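Local coordinates for MobB protein homolog (Geobacillus stearothermophilus, PDB 1XJC) that is of unknown function but belongs to the MobB family of the P-loop NTPase clan and may support molybdopterin guanine dinucleotide synthesis, at residues A[21-26]-A[152-157]; A[25-30]-A[160-165]; A[120-125]-A[142-147]. One frame throughout, in Å; residues are numbered along the deposited sequence.

Contact 1: A[21-26]-A[152-157]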
loop_
_atom_site.group_PDB
_atom_site.type_symbol
_atom_site.label_atom_id
_atom_site.label_comp_id
_atom_site.label_asym_id
_atom_site.label_seq_id
_atom_site.Cartn_x
_atom_site.Cartn_y
_atom_site.Cartn_z
HETATM N N MSE A 21 3.798 0.426 5.651
HETATM C CA MSE A 21 3.014 1.637 5.346
HETATM C C MSE A 21 3.582 2.856 6.061
HETATM O O MSE A 21 3.793 3.914 5.466
HETATM C CB MSE A 21 1.539 1.465 5.769
HETATM C CG MSE A 21 0.720 0.538 4.882
HETATM SE SE MSE A 21 0.488 1.222 3.063
HETATM C CE MSE A 21 -0.975 2.491 3.384
ATOM N N GLU A 22 3.833 2.712 7.353
ATOM C CA GLU A 22 4.353 3.837 8.116
ATOM C C GLU A 22 5.694 4.344 7.629
ATOM O O GLU A 22 5.883 5.547 7.431
ATOM C CB GLU A 22 4.439 3.469 9.605
ATOM C CG GLU A 22 3.148 3.814 10.341
ATOM C CD GLU A 22 3.148 3.411 11.816
ATOM O OE1 GLU A 22 4.206 3.534 12.485
ATOM O OE2 GLU A 22 2.068 2.993 12.296
ATOM N N LYS A 23 6.629 3.428 7.424
ATOM C CA LYS A 23 7.954 3.823 6.985
ATOM C C LYS A 23 7.962 4.339 5.563
ATOM O O LYS A 23 8.687 5.280 5.250
ATOM C CB LYS A 23 8.919 2.639 7.118
ATOM C CG LYS A 23 9.207 2.273 8.565
ATOM C CD LYS A 23 10.103 1.046 8.648
ATOM C CE LYS A 23 10.296 0.633 10.097
ATOM N NZ LYS A 23 10.877 1.767 10.881
ATOM N N TRP A 24 7.161 3.725 4.697
ATOM C CA TRP A 24 7.119 4.139 3.299
ATOM C C TRP A 24 6.491 5.531 3.214
ATOM O O TRP A 24 7.026 6.405 2.543
ATOM C CB TRP A 24 6.307 3.132 2.477
ATOM C CG TRP A 24 6.544 3.199 0.997
ATOM C CD1 TRP A 24 7.247 4.151 0.309
ATOM C CD2 TRP A 24 6.090 2.255 0.022
ATOM N NE1 TRP A 24 7.260 3.854 -1.029
ATOM C CE2 TRP A 24 6.556 2.697 -1.236
ATOM C CE3 TRP A 24 5.333 1.073 0.089
ATOM C CZ2 TRP A 24 6.288 1.999 -2.424
ATOM C CZ3 TRP A 24 5.067 0.378 -1.095
ATOM C CH2 TRP A 24 5.543 0.844 -2.331
ATOM N N VAL A 25 5.356 5.741 3.884
ATOM C CA VAL A 25 4.725 7.067 3.876
ATOM C C VAL A 25 5.712 8.128 4.401
ATOM O O VAL A 25 5.862 9.188 3.796
ATOM C CB VAL A 25 3.413 7.103 4.752
ATOM C CG1 VAL A 25 3.009 8.537 5.026
ATOM C CG2 VAL A 25 2.261 6.375 4.038
ATOM N N ALA A 26 6.398 7.837 5.508
ATOM C CA ALA A 26 7.355 8.786 6.091
ATOM C C ALA A 26 8.497 9.168 5.134
ATOM O O ALA A 26 8.876 10.343 5.043
ATOM C CB ALA A 26 7.952 8.209 7.426
ATOM N N ALA A 152 12.680 -6.661 8.961
ATOM C CA ALA A 152 13.578 -5.844 9.781
ATOM C C ALA A 152 14.536 -4.998 8.938
ATOM O O ALA A 152 15.133 -4.040 9.426
ATOM C CB ALA A 152 14.402 -6.751 10.719
ATOM N N ASP A 153 14.659 -5.329 7.660
ATOM C CA ASP A 153 15.628 -4.637 6.803
ATOM C C ASP A 153 15.101 -3.436 6.023
ATOM O O ASP A 153 15.328 -3.331 4.813
ATOM C CB ASP A 153 16.213 -5.698 5.868
ATOM C CG ASP A 153 17.441 -5.228 5.105
ATOM O OD1 ASP A 153 18.199 -4.378 5.618
ATOM O OD2 ASP A 153 17.642 -5.754 3.988
ATOM N N ASP A 154 14.397 -2.529 6.702
ATOM C CA ASP A 154 13.845 -1.354 6.024
ATOM C C ASP A 154 14.933 -0.419 5.491
ATOM O O ASP A 154 14.690 0.325 4.544
ATOM C CB ASP A 154 12.889 -0.559 6.939
ATOM C CG ASP A 154 13.540 -0.126 8.252
ATOM O OD1 ASP A 154 13.897 -0.999 9.076
ATOM O OD2 ASP A 154 13.692 1.092 8.464
ATOM N N ASP A 155 16.122 -0.448 6.094
ATOM C CA ASP A 155 17.214 0.401 5.609
ATOM C C ASP A 155 17.526 0.035 4.163
ATOM O O ASP A 155 18.168 0.794 3.433
ATOM C CB ASP A 155 18.479 0.231 6.448
ATOM C CG ASP A 155 18.436 1.043 7.732
ATOM O OD1 ASP A 155 17.609 1.980 7.808
ATOM O OD2 ASP A 155 19.234 0.754 8.651
ATOM N N GLU A 156 17.069 -1.140 3.760
ATOM C CA GLU A 156 17.277 -1.570 2.401
ATOM C C GLU A 156 15.998 -1.541 1.568
ATOM O O GLU A 156 16.012 -1.031 0.441
ATOM C CB GLU A 156 17.859 -2.973 2.366
ATOM C CG GLU A 156 18.189 -3.414 0.975
ATOM C CD GLU A 156 19.516 -4.135 0.932
ATOM O OE1 GLU A 156 19.586 -5.295 1.404
ATOM O OE2 GLU A 156 20.492 -3.521 0.444
ATOM N N TYR A 157 14.883 -2.043 2.095
ATOM C CA TYR A 157 13.694 -2.043 1.239
ATOM C C TYR A 157 13.013 -0.697 0.988
ATOM O O TYR A 157 12.395 -0.519 -0.050
ATOM C CB TYR A 157 12.672 -3.128 1.665
ATOM C CG TYR A 157 12.071 -3.038 3.047
ATOM C CD1 TYR A 157 11.177 -2.014 3.386
ATOM C CD2 TYR A 157 12.349 -4.016 4.005
ATOM C CE1 TYR A 157 10.576 -1.978 4.646
ATOM C CE2 TYR A 157 11.757 -3.988 5.264
ATOM C CZ TYR A 157 10.871 -2.971 5.579
ATOM O OH TYR A 157 10.275 -2.959 6.818
#

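Contact 2: A[25-30]-A[160-165]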
loop_
_atom_site.group_PDB
_atom_site.type_symbol
_atom_site.label_atom_id
_atom_site.label_comp_id
_atom_site.label_asym_id
_atom_site.label_seq_id
_atom_site.Cartn_x
_atom_site.Cartn_y
_atom_site.Cartn_z
ATOM N N VAL A 25 5.356 5.741 3.884
ATOM C CA VAL A 25 4.725 7.067 3.876
ATOM C C VAL A 25 5.712 8.128 4.401
ATOM O O VAL A 25 5.862 9.188 3.796
ATOM C CB VAL A 25 3.413 7.103 4.752
ATOM C CG1 VAL A 25 3.009 8.537 5.026
ATOM C CG2 VAL A 25 2.261 6.375 4.038
ATOM N N ALA A 26 6.398 7.837 5.508
ATOM C CA ALA A 26 7.355 8.786 6.091
ATOM C C ALA A 26 8.497 9.168 5.134
ATOM O O ALA A 26 8.876 10.343 5.043
ATOM C CB ALA A 26 7.952 8.209 7.426
ATOM N N ALA A 27 9.046 8.187 4.419
ATOM C CA ALA A 27 10.137 8.473 3.490
ATOM C C ALA A 27 9.584 9.335 2.364
ATOM O O ALA A 27 10.224 10.302 1.945
ATOM C CB ALA A 27 10.721 7.169 2.918
ATOM N N ALA A 28 8.391 8.992 1.871
ATOM C CA ALA A 28 7.796 9.780 0.782
ATOM C C ALA A 28 7.565 11.221 1.260
ATOM O O ALA A 28 7.863 12.172 0.541
ATOM C CB ALA A 28 6.461 9.151 0.325
ATOM N N VAL A 29 7.027 11.377 2.473
ATOM C CA VAL A 29 6.781 12.722 3.014
ATOM C C VAL A 29 8.086 13.507 3.138
ATOM O O VAL A 29 8.161 14.677 2.739
ATOM C CB VAL A 29 6.058 12.668 4.410
ATOM C CG1 VAL A 29 5.990 14.061 5.017
ATOM C CG2 VAL A 29 4.636 12.117 4.248
ATOM N N ARG A 30 9.122 12.873 3.679
ATOM C CA ARG A 30 10.422 13.541 3.823
ATOM C C ARG A 30 10.962 14.039 2.490
ATOM O O ARG A 30 11.615 15.069 2.439
ATOM C CB ARG A 30 11.477 12.606 4.420
ATOM C CG ARG A 30 11.269 12.239 5.852
ATOM C CD ARG A 30 12.505 11.524 6.378
ATOM N NE ARG A 30 12.154 10.583 7.436
ATOM C CZ ARG A 30 11.857 9.301 7.234
ATOM N NH1 ARG A 30 11.870 8.784 6.011
ATOM N NH2 ARG A 30 11.537 8.536 8.266
ATOM N N TRP A 160 14.881 1.024 -1.761
ATOM C CA TRP A 160 14.606 0.235 -2.968
ATOM C C TRP A 160 13.215 0.585 -3.536
ATOM O O TRP A 160 13.039 0.816 -4.758
ATOM C CB TRP A 160 14.664 -1.256 -2.649
ATOM C CG TRP A 160 14.525 -2.127 -3.862
ATOM C CD1 TRP A 160 15.524 -2.522 -4.710
ATOM C CD2 TRP A 160 13.313 -2.670 -4.391
ATOM N NE1 TRP A 160 15.006 -3.275 -5.736
ATOM C CE2 TRP A 160 13.650 -3.380 -5.565
ATOM C CE3 TRP A 160 11.973 -2.625 -3.988
ATOM C CZ2 TRP A 160 12.694 -4.038 -6.342
ATOM C CZ3 TRP A 160 11.023 -3.279 -4.760
ATOM C CH2 TRP A 160 11.390 -3.977 -5.925
ATOM N N LEU A 161 12.225 0.615 -2.652
ATOM C CA LEU A 161 10.859 0.928 -3.076
ATOM C C LEU A 161 10.760 2.355 -3.610
ATOM O O LEU A 161 10.143 2.580 -4.651
ATOM C CB LEU A 161 9.872 0.726 -1.919
ATOM C CG LEU A 161 9.639 -0.728 -1.520
ATOM C CD1 LEU A 161 8.831 -0.813 -0.229
ATOM C CD2 LEU A 161 8.914 -1.433 -2.656
HETATM N N MSE A 162 11.367 3.314 -2.912
HETATM C CA MSE A 162 11.323 4.702 -3.362
HETATM C C MSE A 162 11.905 4.792 -4.788
HETATM O O MSE A 162 11.370 5.497 -5.662
HETATM C CB MSE A 162 12.106 5.593 -2.391
HETATM C CG MSE A 162 11.437 5.723 -1.015
HETATM SE SE MSE A 162 9.727 6.678 -1.127
HETATM C CE MSE A 162 10.434 8.494 -1.113
ATOM N N ASN A 163 12.980 4.054 -5.030
ATOM C CA ASN A 163 13.589 4.064 -6.352
ATOM C C ASN A 163 12.619 3.458 -7.370
ATOM O O ASN A 163 12.511 3.958 -8.494
ATOM C CB ASN A 163 14.911 3.288 -6.362
ATOM C CG ASN A 163 15.569 3.288 -7.738
ATOM O OD1 ASN A 163 15.932 4.342 -8.268
ATOM N ND2 ASN A 163 15.715 2.104 -8.327
ATOM N N GLU A 164 11.913 2.395 -6.977
ATOM C CA GLU A 164 10.955 1.757 -7.881
ATOM C C GLU A 164 9.851 2.742 -8.257
ATOM O O GLU A 164 9.425 2.792 -9.419
ATOM C CB GLU A 164 10.336 0.497 -7.257
ATOM C CG GLU A 164 11.271 -0.697 -7.210
ATOM C CD GLU A 164 11.854 -1.038 -8.582
ATOM O OE1 GLU A 164 11.082 -1.432 -9.477
ATOM O OE2 GLU A 164 13.083 -0.907 -8.764
ATOM N N VAL A 165 9.384 3.520 -7.281
ATOM C CA VAL A 165 8.357 4.514 -7.550
ATOM C C VAL A 165 8.917 5.605 -8.486
ATOM O O VAL A 165 8.270 5.987 -9.457
ATOM C CB VAL A 165 7.872 5.214 -6.254
ATOM C CG1 VAL A 165 6.890 6.332 -6.615
ATOM C CG2 VAL A 165 7.231 4.195 -5.297
#

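Contact 3: A[120-125]-A[142-147]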
loop_
_atom_site.group_PDB
_atom_site.type_symbol
_atom_site.label_atom_id
_atom_site.label_comp_id
_atom_site.label_asym_id
_atom_site.label_seq_id
_atom_site.Cartn_x
_atom_site.Cartn_y
_atom_site.Cartn_z
ATOM N N GLU A 120 3.325 -20.570 4.305
ATOM C CA GLU A 120 1.886 -20.783 4.133
ATOM C C GLU A 120 1.181 -19.514 3.629
ATOM O O GLU A 120 0.312 -19.589 2.746
ATOM C CB GLU A 120 1.251 -21.236 5.455
ATOM C CG GLU A 120 -0.259 -21.420 5.387
ATOM C CD GLU A 120 -0.855 -21.966 6.684
ATOM O OE1 GLU A 120 -0.470 -23.086 7.097
ATOM O OE2 GLU A 120 -1.716 -21.281 7.288
ATOM N N ASP A 121 1.529 -18.357 4.197
ATOM C CA ASP A 121 0.939 -17.093 3.739
ATOM C C ASP A 121 1.302 -16.896 2.262
ATOM O O ASP A 121 0.473 -16.485 1.454
ATOM C CB ASP A 121 1.523 -15.885 4.481
ATOM C CG ASP A 121 0.861 -15.612 5.814
ATOM O OD1 ASP A 121 -0.043 -16.350 6.225
ATOM O OD2 ASP A 121 1.261 -14.625 6.463
ATOM N N TRP A 122 2.567 -17.148 1.935
ATOM C CA TRP A 122 3.070 -16.959 0.576
ATOM C C TRP A 122 2.389 -17.871 -0.431
ATOM O O TRP A 122 2.153 -17.471 -1.574
ATOM C CB TRP A 122 4.580 -17.199 0.534
ATOM C CG TRP A 122 5.193 -17.089 -0.847
ATOM C CD1 TRP A 122 5.942 -18.041 -1.492
ATOM C CD2 TRP A 122 5.100 -15.974 -1.744
ATOM N NE1 TRP A 122 6.319 -17.583 -2.729
ATOM C CE2 TRP A 122 5.814 -16.320 -2.914
ATOM C CE3 TRP A 122 4.471 -14.710 -1.676
ATOM C CZ2 TRP A 122 5.922 -15.452 -4.015
ATOM C CZ3 TRP A 122 4.577 -13.848 -2.772
ATOM C CH2 TRP A 122 5.299 -14.225 -3.926
ATOM N N ALA A 123 2.093 -19.098 -0.019
ATOM C CA ALA A 123 1.429 -20.054 -0.902
ATOM C C ALA A 123 0.068 -19.522 -1.346
ATOM O O ALA A 123 -0.336 -19.723 -2.488
ATOM C CB ALA A 123 1.264 -21.399 -0.196
ATOM N N SER A 124 -0.643 -18.834 -0.464
ATOM C CA SER A 124 -1.950 -18.319 -0.854
ATOM C C SER A 124 -1.925 -16.919 -1.457
ATOM O O SER A 124 -2.947 -16.462 -1.976
ATOM C CB SER A 124 -2.903 -18.323 0.334
ATOM O OG SER A 124 -2.533 -17.341 1.279
ATOM N N LEU A 125 -0.775 -16.242 -1.395
ATOM C CA LEU A 125 -0.651 -14.881 -1.922
ATOM C C LEU A 125 0.231 -14.758 -3.171
ATOM O O LEU A 125 0.218 -13.729 -3.829
ATOM C CB LEU A 125 -0.096 -13.943 -0.834
ATOM C CG LEU A 125 -0.925 -13.766 0.454
ATOM C CD1 LEU A 125 -0.147 -12.953 1.462
ATOM C CD2 LEU A 125 -2.238 -13.095 0.149
ATOM N N GLY A 142 11.267 -22.884 -2.481
ATOM C CA GLY A 142 11.088 -22.877 -3.922
ATOM C C GLY A 142 11.679 -21.682 -4.636
ATOM O O GLY A 142 12.328 -20.837 -4.017
ATOM N N PRO A 143 11.482 -21.592 -5.959
ATOM C CA PRO A 143 12.020 -20.462 -6.722
ATOM C C PRO A 143 11.199 -19.214 -6.426
ATOM O O PRO A 143 10.041 -19.316 -6.030
ATOM C CB PRO A 143 11.866 -20.913 -8.174
ATOM C CG PRO A 143 11.821 -22.421 -8.078
ATOM C CD PRO A 143 10.967 -22.632 -6.864
ATOM N N LEU A 144 11.797 -18.042 -6.610
ATOM C CA LEU A 144 11.087 -16.792 -6.366
ATOM C C LEU A 144 11.482 -15.793 -7.444
ATOM O O LEU A 144 12.667 -15.494 -7.624
ATOM C CB LEU A 144 11.434 -16.242 -4.975
ATOM C CG LEU A 144 10.340 -15.471 -4.221
ATOM C CD1 LEU A 144 9.806 -14.332 -5.077
ATOM C CD2 LEU A 144 9.219 -16.422 -3.849
ATOM N N ALA A 145 10.485 -15.285 -8.161
ATOM C CA ALA A 145 10.717 -14.328 -9.243
ATOM C C ALA A 145 10.783 -12.883 -8.774
ATOM O O ALA A 145 10.868 -11.967 -9.597
ATOM C CB ALA A 145 9.628 -14.467 -10.305
ATOM N N HIS A 146 10.754 -12.671 -7.462
ATOM C CA HIS A 146 10.798 -11.314 -6.928
ATOM C C HIS A 146 11.774 -11.183 -5.774
ATOM O O HIS A 146 12.013 -12.142 -5.047
ATOM C CB HIS A 146 9.409 -10.904 -6.439
ATOM C CG HIS A 146 8.307 -11.293 -7.370
ATOM N ND1 HIS A 146 8.165 -10.744 -8.627
ATOM C CD2 HIS A 146 7.319 -12.210 -7.241
ATOM C CE1 HIS A 146 7.135 -11.307 -9.234
ATOM N NE2 HIS A 146 6.605 -12.200 -8.416
ATOM N N PRO A 147 12.355 -9.991 -5.592
ATOM C CA PRO A 147 13.288 -9.852 -4.475
ATOM C C PRO A 147 12.528 -10.059 -3.164
ATOM O O PRO A 147 11.338 -9.721 -3.061
ATOM C CB PRO A 147 13.821 -8.424 -4.629
ATOM C CG PRO A 147 12.740 -7.718 -5.389
ATOM C CD PRO A 147 12.286 -8.753 -6.388
#

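Contact 1: A[21-26]-A[152-157]
Lys23 leaves helix 17-30 with CG beside its backbone N (chi1 -69°), runs extended as far as CE, and bends at its last torsion (chi4 -58°). The straight part carries it to Asp154 in the first turn of helix 154-166. Asp154 meets it with CG held between its own backbone N and carbonyl carbon (chi1 56°). In both residues the CB points toward the other segment, and the two side chains cross at about a right angle. The lysine methylenes take part as well as the ammonium group. Lys23 CD is 3.6 Å from Asp154 OD2 and equally near Asp154 CB. Lys23 NZ is 3.8 Å from Asp154 OD2, which makes a long salt bridge. Such a distance suggests a loose attraction between charges at a partly exposed place. Tyr157 completes the contact from a buried position. Tyr157 OH comes within 4.4 Å of Lys23 CD, while the hydroxyl is hydrogen-bonded to the backbone O of Leu151. Asp154 CA lies over the centre of one face of the Tyr157 ring, 3.3 Å above the plane. With an alanine at Lys23, the Asp154 carboxylate is likely to lose this opposite charge and the methylenes that lie against it and its CB. Lys23 also touches Ile158, on the same partner helix. One residue on, Trp24 packs against Leu161, Met162 and Val165 of helix 154-166, and against Val9 and Leu101 of the parallel sheet. Met21 reaches strands 6-10, 35-39 and 99-103, so helix 17-30 lies on the sheet beside helix 154-166.

Contact 2: A[25-30]-A[160-165]
This is helix-helix packing by van der Waals contact, in which selenomethionine Met162 of helix 154-166 reaches Ala27 and Ala28 near the end of helix 17-30. All three residues are buried, and both helices pack on the parallel sheet. The small alanines let the backbones come close: the CA atoms of Ala28 and Met162 are 7.4 Å apart. Met162 does the reaching. Its CB points toward helix 17-30, and its chain is bent at chi2 (-66°) and chi3 (-82°). These bends carry the terminal methyl against the backbone of the other helix. Met162 CE lies 3.5 Å from Ala28 CA and 3.6 Å from Ala27 O. The selenium follows close behind, with Met162 SE 4.0 Å from Ala28 N. The alanine methyls are slightly farther off. Ala27 CB is 4.2 Å from Met162 SE, and Ala28 CB is 4.3 Å from Met162 CE. The contact is thus a folded selenoether chain laid against helix backbone, the Ala27 carbonyl oxygen included, and two methyl groups. Dispersion and burial of surface are its chemistry. Trp33, in the loop after helix 17-30, touches Ala28, Met162 and Val165. Ala28 and Val165 both rest on Leu99 of strand 99-103, and Ala28 also meets Val35 of strand 35-39. Leu161 packs on Leu20 of helix 17-30, which extends the interface toward the start of that helix.

Contact 3: A[120-125]-A[142-147]
Trp122 meets Leu144 and His146 where helix 119-125 of a beta-alpha-beta crossover packs against the loop before strand 148-150. The crossover joins strands 112-116 and 131-136 of the parallel sheet, in keeping with a P-loop type alpha/beta fold. Aromatic contact comes first. The Trp122 and His146 rings approach edge to edge, with Trp122 CH2 4.4 Å from His146 CD2. Each atom lies near the plane of the other ring, so the rings are not stacked. Ala145 CB sits 4.1 Å above the His146 ring plane, over its centre. Polar bonds lie outside the interface and concern the helix. Asp121 OD2 forms a salt bridge with Arg117 NE, and Ser124 OG is hydrogen-bonded to Tyr12 OH. Apolar contact completes the account. With chi1 at 177°, opposite the backbone N, the Trp122 indole swings out toward the loop. The ring also touches Val114, Val116, Ile131 and Val134 of the sheet. Leu144 comes from the opposite direction. Leu144 CD2 meets the indole obliquely, 3.3 Å from Trp122 NE1 and 3.4 Å from Trp122 CZ2.

Contacts 1 and 2 join the same two helices, 17-30 and 154-166. Their segments overlap at Val25 and Ala26, and their centres are 8 Å apart. Trp24, from segment 21-26, packs on helix 154-166 at contact 2, with Trp24 CZ2 3.7 Å from Val165 CG2. Contact 2 is buried, with no charged group taking part. Contact 1 is partly buried and adds a long salt bridge between two partly exposed residues. Contact 3 is also partly buried but lies farther out, its centre about 18 Å from the centre of the chain. It holds a different helix to a loop, through aromatic and methyl groups. It does not touch contact 1, but meets contact 2 where Trp160 CZ2 lies 3.8 Å from Pro147 CG.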